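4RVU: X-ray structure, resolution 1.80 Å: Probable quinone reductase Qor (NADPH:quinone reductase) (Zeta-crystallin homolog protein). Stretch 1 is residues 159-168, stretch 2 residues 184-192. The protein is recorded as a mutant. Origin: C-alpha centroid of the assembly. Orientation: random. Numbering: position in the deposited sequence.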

# COMPACT_ATOMS: atom_id res chain seq x y z
N GLY A 159 -17.48 11.17 2.99
CA GLY A 159 -17.35 10.95 4.42
C GLY A 159 -18.58 10.36 5.10
O GLY A 159 -18.47 9.41 5.88
N LEU A 160 -19.75 10.94 4.82
CA LEU A 160 -20.98 10.48 5.46
C LEU A 160 -21.33 9.07 4.98
O LEU A 160 -21.85 8.27 5.75
CB LEU A 160 -22.13 11.45 5.19
CG LEU A 160 -22.08 12.80 5.90
CD1 LEU A 160 -23.14 13.73 5.29
CD2 LEU A 160 -22.33 12.62 7.39
N ILE A 161 -21.05 8.76 3.72
CA ILE A 161 -21.35 7.43 3.21
C ILE A 161 -20.41 6.39 3.82
O ILE A 161 -20.85 5.31 4.24
CB ILE A 161 -21.32 7.36 1.65
CG1 ILE A 161 -22.39 8.30 1.07
CG2 ILE A 161 -21.62 5.94 1.18
CD1 ILE A 161 -22.34 8.41 -0.47
N LEU A 162 -19.12 6.72 3.89
CA LEU A 162 -18.14 5.84 4.53
C LEU A 162 -18.55 5.54 5.97
O LEU A 162 -18.50 4.39 6.42
CB LEU A 162 -16.73 6.46 4.51
CG LEU A 162 -15.96 6.36 3.20
CD1 LEU A 162 -14.74 7.25 3.21
CD2 LEU A 162 -15.56 4.90 2.94
N THR A 163 -18.97 6.58 6.68
CA THR A 163 -19.26 6.46 8.11
C THR A 163 -20.46 5.55 8.34
O THR A 163 -20.39 4.60 9.11
CB THR A 163 -19.49 7.84 8.72
OG1 THR A 163 -18.27 8.59 8.59
CG2 THR A 163 -19.86 7.74 10.20
N GLN A 164 -21.55 5.81 7.60
CA GLN A 164 -22.74 4.99 7.73
C GLN A 164 -22.48 3.55 7.36
O GLN A 164 -22.89 2.63 8.08
CB GLN A 164 -23.85 5.53 6.85
CG GLN A 164 -24.35 6.90 7.23
CD GLN A 164 -25.43 7.37 6.28
OE1 GLN A 164 -26.58 6.96 6.40
NE2 GLN A 164 -25.05 8.21 5.33
N TRP A 165 -21.80 3.35 6.23
CA TRP A 165 -21.62 2.01 5.69
C TRP A 165 -20.70 1.19 6.58
O TRP A 165 -21.01 0.04 6.91
CB TRP A 165 -21.06 2.08 4.27
CG TRP A 165 -21.48 0.93 3.41
CD1 TRP A 165 -21.92 -0.30 3.82
CD2 TRP A 165 -21.54 0.91 1.97
NE1 TRP A 165 -22.23 -1.08 2.73
CE2 TRP A 165 -22.01 -0.36 1.59
CE3 TRP A 165 -21.22 1.85 0.98
CZ2 TRP A 165 -22.19 -0.71 0.24
CZ3 TRP A 165 -21.40 1.49 -0.35
CH2 TRP A 165 -21.88 0.22 -0.71
N ALA A 166 -19.58 1.78 6.99
CA ALA A 166 -18.67 1.12 7.92
C ALA A 166 -19.37 0.78 9.24
O ALA A 166 -19.24 -0.33 9.76
CB ALA A 166 -17.42 1.99 8.17
N THR A 167 -20.13 1.72 9.78
CA THR A 167 -20.88 1.49 11.02
C THR A 167 -21.83 0.30 10.87
O THR A 167 -21.91 -0.56 11.74
CB THR A 167 -21.67 2.73 11.43
OG1 THR A 167 -20.73 3.78 11.71
CG2 THR A 167 -22.50 2.45 12.68
N HIS A 168 -22.54 0.25 9.74
CA HIS A 168 -23.41 -0.88 9.43
C HIS A 168 -22.65 -2.20 9.40
O HIS A 168 -23.19 -3.24 9.79
CB HIS A 168 -24.11 -0.67 8.09
CG HIS A 168 -24.84 -1.88 7.61
ND1 HIS A 168 -26.01 -2.33 8.19
CD2 HIS A 168 -24.57 -2.75 6.60
CE1 HIS A 168 -26.42 -3.42 7.56
NE2 HIS A 168 -25.56 -3.69 6.59
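Stretch 2 (184-192) KLSKDAGAD

Stretch 2 enters as the last turns of a helix, with 184-188 helical, and then turns off over the helix of stretch 1. The two axes run in nearly the same direction, at 30° between their N-to-C vectors, with a closest approach of 9.8 Å. No hydrogen bond crosses directly between the stretches, so packing carries the 313 Å² of buried surface.

Lys-184 lies beyond reach of stretch 1; its NZ instead forms a very short salt bridge, 2.4 Å, to OD2 of Asp-188 one turn later. Leu-185 makes the first contact through its backbone, its O lying 3.8 Å from CD2 of Leu-160. At Ser-186 a water links the stretches, 2.7 Å from both Ser-186 OG and Thr-163 OG1, donating to the threonine. Lys-187 has its CA-to-CB bond directed away, and its NZ bonds O of Ala-191 (3.0 Å) and O of Asp-192 (3.1 Å), tying the helix to the segment that follows.

Ala-189 is the centre of the contact, covered over 78 Å². Its CB points toward stretch 1 and meets Leu-160 CD2 at 3.7 Å, while its O lies 3.4 Å from Gln-164 CA in a CA-H...O contact. The closest CA pair, Gln-164 CA with Ala-189 CA at 5.2 Å, sets the register.

Gly-190 leaves helical geometry at phi 118°, psi 0°. Bonds from Gly-190 N to Lys-187 O (2.8 Å) and from Ala-191 N to Ser-186 O (3.1 Å) define a Schellman motif. An ideal CB here would lie 2.7 Å from Thr-167 OG1, a clash, and would also jam against the preceding carbonyl. Ala-191 then brings its N to 3.4 Å from Thr-163 CG2, and Asp-192 makes no contact with stretch 1.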

# COMPACT_ATOMS: atom_id res chain seq x y z
N LYS A 184 -22.31 17.07 14.52
CA LYS A 184 -23.56 16.38 14.82
C LYS A 184 -23.98 15.46 13.67
O LYS A 184 -24.42 14.34 13.90
CB LYS A 184 -24.69 17.36 15.15
CG LYS A 184 -25.87 16.70 15.84
CD LYS A 184 -27.15 17.52 15.71
CE LYS A 184 -27.87 17.21 14.40
NZ LYS A 184 -28.74 15.99 14.49
N LEU A 185 -23.86 15.95 12.45
CA LEU A 185 -24.19 15.16 11.26
C LEU A 185 -23.35 13.90 11.22
O LEU A 185 -23.84 12.82 10.85
CB LEU A 185 -23.93 15.97 9.99
CG LEU A 185 -24.89 17.11 9.72
CD1 LEU A 185 -24.39 17.97 8.57
CD2 LEU A 185 -26.24 16.53 9.41
N SER A 186 -22.09 14.04 11.60
CA SER A 186 -21.15 12.91 11.61
C SER A 186 -21.56 11.90 12.67
O SER A 186 -21.57 10.70 12.40
CB SER A 186 -19.70 13.40 11.80
OG SER A 186 -18.77 12.32 11.80
N LYS A 187 -21.91 12.38 13.87
CA LYS A 187 -22.42 11.50 14.92
C LYS A 187 -23.70 10.79 14.48
O LYS A 187 -23.85 9.58 14.66
CB LYS A 187 -22.69 12.29 16.21
CG LYS A 187 -21.45 12.77 16.96
CD LYS A 187 -20.69 11.60 17.57
CE LYS A 187 -21.61 10.75 18.44
NZ LYS A 187 -20.93 9.54 18.99
N ASP A 188 -24.63 11.56 13.90
CA ASP A 188 -25.87 10.99 13.38
C ASP A 188 -25.61 9.90 12.33
O ASP A 188 -26.38 8.95 12.21
CB ASP A 188 -26.75 12.07 12.76
CG ASP A 188 -27.30 13.04 13.79
OD1 ASP A 188 -27.13 12.79 15.00
OD2 ASP A 188 -27.90 14.05 13.36
N ALA A 189 -24.52 10.07 11.59
CA ALA A 189 -24.11 9.09 10.57
C ALA A 189 -23.50 7.84 11.20
O ALA A 189 -23.32 6.82 10.52
CB ALA A 189 -23.13 9.72 9.61
N GLY A 190 -23.17 7.92 12.48
CA GLY A 190 -22.68 6.75 13.19
C GLY A 190 -21.27 6.85 13.74
O GLY A 190 -20.77 5.90 14.36
N ALA A 191 -20.63 8.00 13.53
CA ALA A 191 -19.26 8.19 14.02
C ALA A 191 -19.26 8.02 15.53
O ALA A 191 -20.13 8.58 16.21
CB ALA A 191 -18.72 9.55 13.64
N ASP A 192 -18.32 7.24 16.05
CA ASP A 192 -18.29 6.97 17.48
C ASP A 192 -17.65 8.15 18.21
O ASP A 192 -18.06 8.50 19.32
CB ASP A 192 -17.56 5.67 17.77
CG ASP A 192 -17.75 5.21 19.20
OD1 ASP A 192 -18.92 5.06 19.62
OD2 ASP A 192 -16.74 5.03 19.91
O HOH W 1 -19.24 11.00 9.44